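Local coordinates for esterase (Sinorhizobium meliloti 1021, PDB 4TX1) that hydrolyses acetyl esters as a carbohydrate acetylesterase of the SGNH (GDSL-like) hydrolase family, at the interface of chains A and B. Sequence-based numbering; all coordinates share one arbitrary frame. Chains: chain A/B, Esterase.

Contact 1: the interface of chains A and B. Residues chain A 87, 90-91, 132-133; chain B 25, 34, 61.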
# COMPACT_ATOMS: atom_id res chain seq x y z
N HIS A 87 -12.64 -9.94 11.23
CA HIS A 87 -12.51 -11.25 10.68
C HIS A 87 -11.88 -12.24 11.66
O HIS A 87 -12.26 -13.39 11.69
CB HIS A 87 -11.72 -11.22 9.34
CG HIS A 87 -12.19 -12.23 8.32
ND1 HIS A 87 -13.35 -12.07 7.56
CD2 HIS A 87 -11.60 -13.36 7.90
CE1 HIS A 87 -13.45 -13.10 6.74
NE2 HIS A 87 -12.41 -13.89 6.91
N ALA A 90 -14.75 -12.77 14.55
CA ALA A 90 -16.09 -13.17 14.14
C ALA A 90 -16.38 -14.59 14.64
O ALA A 90 -15.54 -15.44 14.64
CB ALA A 90 -16.23 -13.10 12.62
N PRO A 91 -17.64 -14.87 14.93
CA PRO A 91 -18.81 -14.03 14.84
C PRO A 91 -18.99 -13.18 16.07
O PRO A 91 -18.67 -13.62 17.18
CB PRO A 91 -19.96 -15.07 14.76
CG PRO A 91 -19.46 -16.20 15.51
CD PRO A 91 -17.99 -16.29 15.16
N PRO A 132 -16.53 -14.63 8.08
CA PRO A 132 -15.80 -15.84 7.70
C PRO A 132 -16.63 -17.09 7.56
O PRO A 132 -16.13 -18.07 6.92
CB PRO A 132 -14.83 -16.07 8.84
CG PRO A 132 -15.21 -15.15 9.89
CD PRO A 132 -15.94 -14.01 9.28
N THR A 133 -17.71 -17.15 8.27
CA THR A 133 -18.56 -18.27 8.17
C THR A 133 -19.92 -17.71 8.07
O THR A 133 -20.19 -16.66 8.58
CB THR A 133 -18.45 -19.26 9.34
OG1 THR A 133 -18.69 -18.61 10.58
CG2 THR A 133 -17.08 -19.91 9.34
N TRP B 25 -8.13 -19.72 15.01
CA TRP B 25 -9.50 -19.18 15.04
C TRP B 25 -10.49 -20.28 15.55
O TRP B 25 -11.36 -19.99 16.40
CB TRP B 25 -9.96 -18.79 13.67
CG TRP B 25 -11.27 -18.18 13.58
CD1 TRP B 25 -11.61 -16.91 13.98
CD2 TRP B 25 -12.44 -18.70 12.96
NE1 TRP B 25 -12.89 -16.63 13.67
CE2 TRP B 25 -13.45 -17.71 13.05
CE3 TRP B 25 -12.76 -19.93 12.40
CZ2 TRP B 25 -14.74 -17.91 12.57
CZ3 TRP B 25 -14.02 -20.09 11.94
CH2 TRP B 25 -14.99 -19.10 12.01
N ARG B 34 -17.64 -22.05 13.63
CA ARG B 34 -16.57 -21.85 14.57
C ARG B 34 -16.64 -22.78 15.74
O ARG B 34 -17.72 -22.90 16.35
CB ARG B 34 -16.43 -20.40 15.05
CG ARG B 34 -15.08 -20.07 15.63
CD ARG B 34 -15.00 -18.59 16.04
NE ARG B 34 -13.64 -18.28 16.47
CZ ARG B 34 -13.21 -17.17 17.01
NH1 ARG B 34 -14.03 -16.14 17.11
NH2 ARG B 34 -11.96 -17.02 17.42
N ASN B 61 -8.45 -16.61 9.67
CA ASN B 61 -8.57 -17.57 8.66
C ASN B 61 -7.83 -17.17 7.41
O ASN B 61 -8.02 -16.09 6.91
CB ASN B 61 -10.04 -17.74 8.31
CG ASN B 61 -10.82 -18.42 9.40
OD1 ASN B 61 -10.24 -18.74 10.44
ND2 ASN B 61 -12.18 -18.58 9.18
O HOH W 1 -10.84 -15.69 11.00
O HOH W 2 -13.14 -18.40 6.51
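The indole of B:Trp25 and the backbone carbonyl of A:Ala90 meet in a direct polar contact. Indole NE1 stands 3.1 Å from A:Ala90 O, but the bond is bent, 128° at the hydrogen, and therefore weak. The same oxygen lies 3.0 Å from B:Arg34 NH1, whose N-H points elsewhere; that approach is at most electrostatic, though the cationic group may still polarise the carbonyl. The guanidinium's own bonds go within chain B: NE and NH2 both hold B:Trp25 O. B:Arg34 NE, 2.8 Å from B:Trp25 O, approaches from above the carbonyl plane, whereas NH2 lies in that plane on a lone pair. An extended arginine suits this task, because its flat end can brace the backbone of the tryptophan while lying over the indole, with B:Trp25 NE1 beneath its centre.

Apolar packing comes from two prolines and a threonine. With CG anti to the backbone N (chi1 -177°), B:Trp25 directs its six-membered ring at chain A, where CZ2 meets A:Pro132 CG at 3.9 Å. A:Thr133, whose side chain points toward that of B:Trp25, brings methyl CG2 against indole CH2, although this threonine is poorly ordered. A:Pro91, following a cis peptide bond, sets its CD against B:Arg34 CD; proline rings are rigid and offer such apolar surface with little entropic cost.

Water completes the polar contacts through B:Asn61. Its backbone N reaches A:His87 O through water 1, while amide ND2, 2.8 Å from the oxygen of water 2, is linked by it to A:Pro132 O. ND2 also lies above the indole face remote from the guanidinium, so one amide can both lie over the rim of the ring and offer an N-H to the water.

The patch thus docks a tryptophan and its bracing arginine against the end of helix 78-89 and the A:Pro132 loop, forming part of a two-fold symmetric interface that may join subunits in the deposited six-copy assembly.

Contact 2: the interface of chains A and B. Residues chain A 25, 34; chain B 87-91, 132.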
# COMPACT_ATOMS: atom_id res chain seq x y z
N TRP A 25 -6.53 0.49 25.36
CA TRP A 25 -5.30 -0.22 25.74
C TRP A 25 -5.11 -0.12 27.26
O TRP A 25 -4.74 -1.09 27.90
CB TRP A 25 -4.10 0.39 25.02
CG TRP A 25 -2.80 -0.31 25.22
CD1 TRP A 25 -2.45 -1.47 24.67
CD2 TRP A 25 -1.67 0.13 25.96
NE1 TRP A 25 -1.17 -1.81 24.99
CE2 TRP A 25 -0.67 -0.84 25.81
CE3 TRP A 25 -1.41 1.27 26.74
CZ2 TRP A 25 0.58 -0.73 26.39
CZ3 TRP A 25 -0.12 1.40 27.31
CH2 TRP A 25 0.84 0.40 27.13
N ARG A 34 1.12 0.66 31.37
CA ARG A 34 -0.21 0.18 31.07
C ARG A 34 -0.94 -0.09 32.37
O ARG A 34 -0.31 -0.61 33.33
CB ARG A 34 -0.10 -1.11 30.29
CG ARG A 34 -1.40 -1.52 29.63
CD ARG A 34 -1.32 -2.73 28.70
NE ARG A 34 -2.55 -2.88 27.94
CZ ARG A 34 -2.86 -3.91 27.17
NH1 ARG A 34 -1.96 -4.89 26.97
NH2 ARG A 34 -4.06 -3.97 26.60
N HIS B 87 1.55 -4.37 19.01
CA HIS B 87 1.42 -3.07 19.67
C HIS B 87 0.16 -2.99 20.47
O HIS B 87 0.13 -2.36 21.53
CB HIS B 87 1.44 -1.93 18.60
CG HIS B 87 2.11 -0.67 19.04
ND1 HIS B 87 3.48 -0.57 19.14
CD2 HIS B 87 1.62 0.54 19.33
CE1 HIS B 87 3.79 0.65 19.55
NE2 HIS B 87 2.69 1.37 19.62
N THR B 88 -0.87 -3.62 19.97
CA THR B 88 -2.21 -3.65 20.61
C THR B 88 -2.16 -4.42 21.92
O THR B 88 -2.87 -4.03 22.93
CB THR B 88 -3.22 -4.38 19.71
OG1 THR B 88 -3.41 -3.63 18.54
CG2 THR B 88 -4.64 -4.53 20.40
N HIS B 89 -1.35 -5.46 21.98
CA HIS B 89 -1.35 -6.36 23.14
C HIS B 89 -0.16 -6.29 24.07
O HIS B 89 -0.11 -6.94 25.13
CB HIS B 89 -1.62 -7.79 22.63
CG HIS B 89 -2.98 -7.96 22.02
ND1 HIS B 89 -4.14 -7.60 22.69
CD2 HIS B 89 -3.35 -8.34 20.79
CE1 HIS B 89 -5.17 -7.84 21.89
NE2 HIS B 89 -4.71 -8.26 20.73
N ALA B 90 0.79 -5.41 23.78
CA ALA B 90 2.01 -5.22 24.61
C ALA B 90 1.60 -4.70 25.96
O ALA B 90 0.66 -3.95 26.06
CB ALA B 90 2.93 -4.17 23.93
N PRO B 91 2.37 -5.02 26.98
CA PRO B 91 3.60 -5.85 26.97
C PRO B 91 3.32 -7.28 26.99
O PRO B 91 2.34 -7.73 27.61
CB PRO B 91 4.36 -5.43 28.25
CG PRO B 91 3.30 -4.89 29.13
CD PRO B 91 2.23 -4.28 28.23
N PRO B 132 5.00 0.05 22.78
CA PRO B 132 4.27 1.32 23.10
C PRO B 132 4.81 1.99 24.29
O PRO B 132 4.70 3.25 24.35
CB PRO B 132 2.81 0.89 23.28
CG PRO B 132 2.82 -0.57 23.16
CD PRO B 132 4.12 -1.12 22.72
O HOH W 3 -4.52 -6.33 25.03
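At the edge of the A:Trp25 indole, in plane, sits B:Thr88 O, beside CD1. One face of that indole is covered by the guanidinium of A:Arg34, whose NE sits 3.3 Å above the ring plane toward the rim; in return, indole NE1 lies over the centre of the guanidinium. The guanidinium edge faces A:Trp25 O and water 3. Across the interface, the B:His89 ring carries methyl CG2 of B:Thr88 over the centre of one face and meets the same water at its edge, while B:His87 has CD of B:Pro132 over one face.

The guanidinium is fixed by two bonds to one acceptor: NE and NH2 both donate to A:Trp25 O, the NE bond nearly straight at 165°. Its chain runs extended from CG to NE, with CG anti to the backbone N (chi1 -165°), which carries the charged end out to chain B. There A:Arg34 NH1 comes 2.9 Å from B:Ala90 O with its N-H pointing away, so the closeness is not a hydrogen bond. That oxygen, B:Ala90 O, instead takes a weak, bent bond from A:Trp25 NE1 at 3.0 Å. A leucine in place of A:Arg34 would probably leave A:Trp25 O without these two donors and the indole without its polar cover, freeing the ring to shift against B:Ala90.

Prolines supply rigid apolar walls. B:Pro91, after a cis peptide bond, presents CD to A:Arg34 CD, its ring crossing the aliphatic stem at an angle, and B:Pro132 lays CG against A:Trp25 CZ2 at 3.9 Å. Histidine suits its position because a ring nitrogen can pair with water: NH2 of A:Arg34 is 2.9 Å from the oxygen of water 3, which in turn lies 2.7 Å from B:His89 ND1.

Contact 1 and contact 2 are symmetry-related patches of one two-fold symmetric interface, their C-alpha centres about 24 Å apart. Each chain contributes Trp25 and Arg34 to one patch and residues 87, 90, 91 and 132, including the end of helix 78-89, to the other, so donor and receiving surfaces exchange between chains. The water bridges described differ: through Asn61 in contact 1, through His89 in contact 2. Two such separated patches would probably limit rocking of one subunit on the other. The deposited assembly holds six copies, and this pairing may be one of its building steps.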